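Long-range contacts in 2-(3-amino-3-carboxypropyl)histidine synthase (Pyrococcus horikoshii, PDB 3LZD), which catalyses the first step of diphthamide biosynthesis, transferring the 3-amino-3-carboxypropyl group of S-adenosyl-L-methionine to a histidine of elongation factor 2 with a [4Fe-4S] cluster: residues S191-V196 with E365-F370; K291-E296 with I346-R351. All coordinates share one frame; numbering follows the deposited sequence.

Contact 1: S191-V196 with E365-F370; sequences SWPGQV and ESDEPF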
# COMPACT_ATOMS: atom_id res chain seq x y z
N SER A 191 18.77 -4.59 -17.23
CA SER A 191 19.30 -5.95 -17.05
C SER A 191 20.11 -6.51 -18.23
O SER A 191 21.04 -7.30 -18.04
CB SER A 191 18.15 -6.92 -16.74
OG SER A 191 17.33 -6.44 -15.69
N TRP A 192 19.74 -6.12 -19.45
CA TRP A 192 20.41 -6.62 -20.64
C TRP A 192 20.56 -5.52 -21.69
O TRP A 192 19.72 -4.63 -21.77
CB TRP A 192 19.60 -7.74 -21.30
CG TRP A 192 19.17 -8.86 -20.44
CD1 TRP A 192 19.90 -9.96 -20.09
CD2 TRP A 192 17.87 -9.05 -19.88
NE1 TRP A 192 19.12 -10.83 -19.34
CE2 TRP A 192 17.87 -10.28 -19.20
CE3 TRP A 192 16.69 -8.28 -19.89
CZ2 TRP A 192 16.75 -10.77 -18.53
CZ3 TRP A 192 15.57 -8.77 -19.23
CH2 TRP A 192 15.62 -10.01 -18.56
N PRO A 193 21.61 -5.57 -22.52
CA PRO A 193 21.79 -4.55 -23.56
C PRO A 193 20.53 -4.55 -24.47
O PRO A 193 19.98 -5.63 -24.78
CB PRO A 193 23.03 -5.02 -24.32
CG PRO A 193 23.80 -5.83 -23.26
CD PRO A 193 22.69 -6.58 -22.57
N GLY A 194 20.06 -3.37 -24.86
CA GLY A 194 18.88 -3.29 -25.72
C GLY A 194 17.53 -3.23 -25.03
O GLY A 194 16.51 -2.97 -25.69
N GLN A 195 17.49 -3.47 -23.72
CA GLN A 195 16.24 -3.42 -22.98
C GLN A 195 15.83 -2.03 -22.51
O GLN A 195 16.62 -1.29 -21.93
CB GLN A 195 16.32 -4.34 -21.76
CG GLN A 195 15.10 -4.27 -20.82
CD GLN A 195 15.44 -4.71 -19.39
OE1 GLN A 195 16.61 -4.96 -19.06
NE2 GLN A 195 14.42 -4.79 -18.55
N VAL A 196 14.58 -1.65 -22.76
CA VAL A 196 14.12 -0.36 -22.27
C VAL A 196 13.07 -0.63 -21.21
O VAL A 196 12.46 -1.71 -21.18
CB VAL A 196 13.47 0.51 -23.39
CG1 VAL A 196 14.44 0.73 -24.54
CG2 VAL A 196 12.19 -0.16 -23.89
N GLU A 365 28.44 -3.23 -14.53
CA GLU A 365 29.61 -4.04 -14.87
C GLU A 365 29.30 -5.31 -15.66
O GLU A 365 30.11 -5.74 -16.48
CB GLU A 365 30.38 -4.42 -13.60
N SER A 366 28.14 -5.91 -15.42
CA SER A 366 27.78 -7.13 -16.15
C SER A 366 26.31 -7.17 -16.54
O SER A 366 25.54 -6.27 -16.20
CB SER A 366 28.12 -8.37 -15.33
OG SER A 366 27.53 -8.30 -14.04
N ASP A 367 25.93 -8.22 -17.27
CA ASP A 367 24.56 -8.38 -17.73
C ASP A 367 23.93 -9.58 -17.06
O ASP A 367 24.61 -10.58 -16.79
CB ASP A 367 24.51 -8.60 -19.25
CG ASP A 367 25.27 -7.55 -20.03
OD1 ASP A 367 25.32 -6.38 -19.59
OD2 ASP A 367 25.80 -7.90 -21.10
N GLU A 368 22.64 -9.49 -16.80
CA GLU A 368 21.90 -10.58 -16.18
C GLU A 368 21.77 -11.75 -17.16
O GLU A 368 21.85 -11.57 -18.37
CB GLU A 368 20.51 -10.10 -15.79
CG GLU A 368 20.49 -9.14 -14.63
CD GLU A 368 21.11 -9.75 -13.39
OE1 GLU A 368 20.57 -10.75 -12.86
OE2 GLU A 368 22.15 -9.23 -12.96
N PRO A 369 21.59 -12.96 -16.63
CA PRO A 369 21.45 -14.13 -17.50
C PRO A 369 20.07 -14.14 -18.18
O PRO A 369 19.19 -13.37 -17.83
CB PRO A 369 21.60 -15.30 -16.54
CG PRO A 369 21.06 -14.74 -15.25
CD PRO A 369 21.70 -13.37 -15.22
N PHE A 370 19.91 -15.01 -19.17
CA PHE A 370 18.63 -15.15 -19.83
C PHE A 370 18.08 -16.41 -19.17
O PHE A 370 18.11 -17.50 -19.74
CB PHE A 370 18.82 -15.32 -21.33
CG PHE A 370 19.42 -14.11 -21.99
CD1 PHE A 370 18.64 -13.00 -22.26
CD2 PHE A 370 20.78 -14.06 -22.28
CE1 PHE A 370 19.20 -11.85 -22.83
CE2 PHE A 370 21.36 -12.92 -22.84
CZ PHE A 370 20.57 -11.81 -23.12
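A type II beta turn from Trp192 to Gln195 leads into the loop that carries the cluster ligand Cys199, and Trp192 and Ser191 at its start meet the extended tail Asp367-Phe370. The backbone bond Glu368 N to Ser191 O is 3.0 Å long with an N-H...O angle of 162°. Trp192 supplies the second bond: NE1 donates to Pro369 O at 3.0 Å. The oxygen sits in the indole plane, but the N-H approaches from above the carbonyl plane, 66° out of it. Over one face of the indole, Phe370 forms an offset stack with the five-membered ring, centroids 4.4 Å apart and planes at 10°. The two side chains run past each other in opposite directions, and Phe370 CE1 comes to 3.4 Å from Trp192 CD1.

The contact ties the loop between strands 180-182 and 210-214 to the C-terminal segment just before strand 373-375, an outermost strand of the mixed sheet that includes strands 57-61 and 126-130. The side chain of Ser191 is about 9 Å from the cluster. Its OG bonds to Ser116 and Tyr117.

Asp367 lies across the Pro193 ring at about a right angle, with OD2 3.6 Å from Pro193 CG. Its OD1 makes salt bridges with Arg364 and Arg185. The extended side chain of Gln195 reaches Ser191, whose N donates to Gln195 OE1 at 2.9 Å.

Contact 2: K291-E296 with I346-R351; sequences KKHGRE and ILLGLR
Apolar packing joins His293 and Arg295 to Leu347, Leu348 and Leu350, with no hydrogen bond between the two segments. Leu348 reaches in between the two polar side chains. Its CD2 lies over one face of the Arg295 guanidinium, offset toward the rim, 3.6 Å from NH2. Its CD1 lies over one face of the His293 imidazole, 4.1 Å from CG. Leu350 comes at His293 from the opposite direction and brings CD1 to 3.7 Å from NE2. Leu347 adds CD2 at 3.8 Å from Arg295 NH1.

Both segments are helix ends closed by a Schellman motif. Gly294 ends helix 280-292 and Gly349 follows helix 341-347, each with positive phi (82°). Gly294 N bonds to Lys291 O, and Gly349 N to Ile346 O. The contact packs the C-terminal ends of helices 280-292 and 341-347 together; the first leads into strand 296-302 of the parallel sheet.

One side-chain hydrogen bond lies inside 291-296. The Arg295 chain bends at chi2 (77°), which turns the guanidinium back toward the helix end. Arg295 NH2 donates to His293 O at 2.8 Å, in the carbonyl plane and close to the guanidinium plane. This bond helps fix the turn of the guanidinium, whose face meets Leu348 CD2. At the helix end Lys291 NZ makes a salt bridge with Glu78 of the second subunit.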
# COMPACT_ATOMS: atom_id res chain seq x y z
N LYS A 291 9.28 26.70 -3.57
CA LYS A 291 9.23 27.72 -2.52
C LYS A 291 9.99 28.97 -2.94
O LYS A 291 9.49 30.08 -2.81
CB LYS A 291 9.79 27.17 -1.21
CG LYS A 291 8.84 26.22 -0.50
CD LYS A 291 9.36 25.78 0.86
CE LYS A 291 8.39 24.81 1.50
NZ LYS A 291 8.87 24.29 2.81
N LYS A 292 11.20 28.78 -3.45
CA LYS A 292 12.00 29.92 -3.89
C LYS A 292 11.22 30.73 -4.91
O LYS A 292 11.43 31.94 -5.04
CB LYS A 292 13.32 29.44 -4.51
N HIS A 293 10.30 30.09 -5.62
CA HIS A 293 9.53 30.79 -6.63
C HIS A 293 8.09 31.19 -6.29
O HIS A 293 7.21 31.20 -7.16
CB HIS A 293 9.55 30.00 -7.93
CG HIS A 293 10.89 29.98 -8.60
ND1 HIS A 293 12.02 29.47 -7.98
CD2 HIS A 293 11.29 30.44 -9.81
CE1 HIS A 293 13.05 29.62 -8.79
NE2 HIS A 293 12.64 30.20 -9.90
N GLY A 294 7.85 31.51 -5.02
CA GLY A 294 6.52 31.95 -4.61
C GLY A 294 5.43 30.94 -4.33
O GLY A 294 4.34 31.32 -3.90
N ARG A 295 5.69 29.65 -4.56
CA ARG A 295 4.67 28.63 -4.31
C ARG A 295 4.87 27.93 -2.98
O ARG A 295 5.94 27.99 -2.37
CB ARG A 295 4.68 27.56 -5.41
CG ARG A 295 4.02 27.96 -6.71
CD ARG A 295 4.88 28.87 -7.54
NE ARG A 295 4.34 29.01 -8.89
CZ ARG A 295 4.90 29.77 -9.83
NH1 ARG A 295 4.35 29.84 -11.04
NH2 ARG A 295 6.01 30.45 -9.57
N GLU A 296 3.82 27.27 -2.51
CA GLU A 296 3.91 26.50 -1.28
C GLU A 296 4.08 25.06 -1.76
O GLU A 296 3.50 24.67 -2.77
CB GLU A 296 2.64 26.63 -0.43
CG GLU A 296 2.42 28.02 0.16
CD GLU A 296 1.20 28.07 1.07
OE1 GLU A 296 1.22 27.41 2.13
OE2 GLU A 296 0.23 28.78 0.73
N ILE A 346 9.74 23.50 -16.22
CA ILE A 346 9.22 24.24 -17.36
C ILE A 346 8.20 25.24 -16.84
O ILE A 346 8.21 26.40 -17.23
CB ILE A 346 8.52 23.32 -18.38
CG1 ILE A 346 9.55 22.49 -19.14
CG2 ILE A 346 7.70 24.14 -19.35
CD1 ILE A 346 8.94 21.57 -20.19
N LEU A 347 7.32 24.79 -15.95
CA LEU A 347 6.29 25.66 -15.38
C LEU A 347 6.90 26.87 -14.68
O LEU A 347 6.42 27.99 -14.83
CB LEU A 347 5.41 24.88 -14.40
CG LEU A 347 4.29 25.65 -13.68
CD1 LEU A 347 3.18 24.71 -13.26
CD2 LEU A 347 4.86 26.37 -12.47
N LEU A 348 7.95 26.64 -13.90
CA LEU A 348 8.62 27.71 -13.19
C LEU A 348 9.44 28.60 -14.13
O LEU A 348 9.99 29.62 -13.71
CB LEU A 348 9.52 27.15 -12.10
CG LEU A 348 8.83 26.49 -10.91
CD1 LEU A 348 9.87 26.18 -9.85
CD2 LEU A 348 7.75 27.42 -10.35
N GLY A 349 9.55 28.19 -15.39
CA GLY A 349 10.30 28.97 -16.36
C GLY A 349 11.80 28.75 -16.35
O GLY A 349 12.55 29.57 -16.88
N LEU A 350 12.26 27.66 -15.76
CA LEU A 350 13.70 27.37 -15.69
C LEU A 350 14.17 26.52 -16.87
O LEU A 350 15.33 26.60 -17.28
CB LEU A 350 14.03 26.65 -14.38
CG LEU A 350 13.89 27.44 -13.08
CD1 LEU A 350 12.55 28.16 -13.03
CD2 LEU A 350 14.03 26.50 -11.92
N ARG A 351 13.26 25.71 -17.40
CA ARG A 351 13.55 24.81 -18.51
C ARG A 351 12.68 25.25 -19.70
O ARG A 351 11.53 25.65 -19.51
CB ARG A 351 13.22 23.38 -18.09
CG ARG A 351 13.67 22.28 -19.03
CD ARG A 351 13.25 20.91 -18.50
NE ARG A 351 14.07 20.44 -17.39
CZ ARG A 351 15.32 19.99 -17.52
NH1 ARG A 351 15.88 19.95 -18.72
NH2 ARG A 351 16.00 19.58 -16.46

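Contact 2 is nested inside the chain loop closed by contact 1: the order is 191-196, 291-296, 346-351, 365-370. The two do not touch. Their centres are 38 Å apart, their nearest atoms about 20 Å, and they lie on opposite sides of the chain's centre. Contact 2 sits at the surface beside the four-stranded parallel sheet. Contact 1 is more central, and joins a loop following strand 180-182 of one mixed sheet to the tail that leads into strand 373-375 of the other. The C-terminal chain thus leaves the part of the fold holding contact 2 and returns to the sheet that holds strand 373-375, passing the loop near the iron-sulfur cluster on the way.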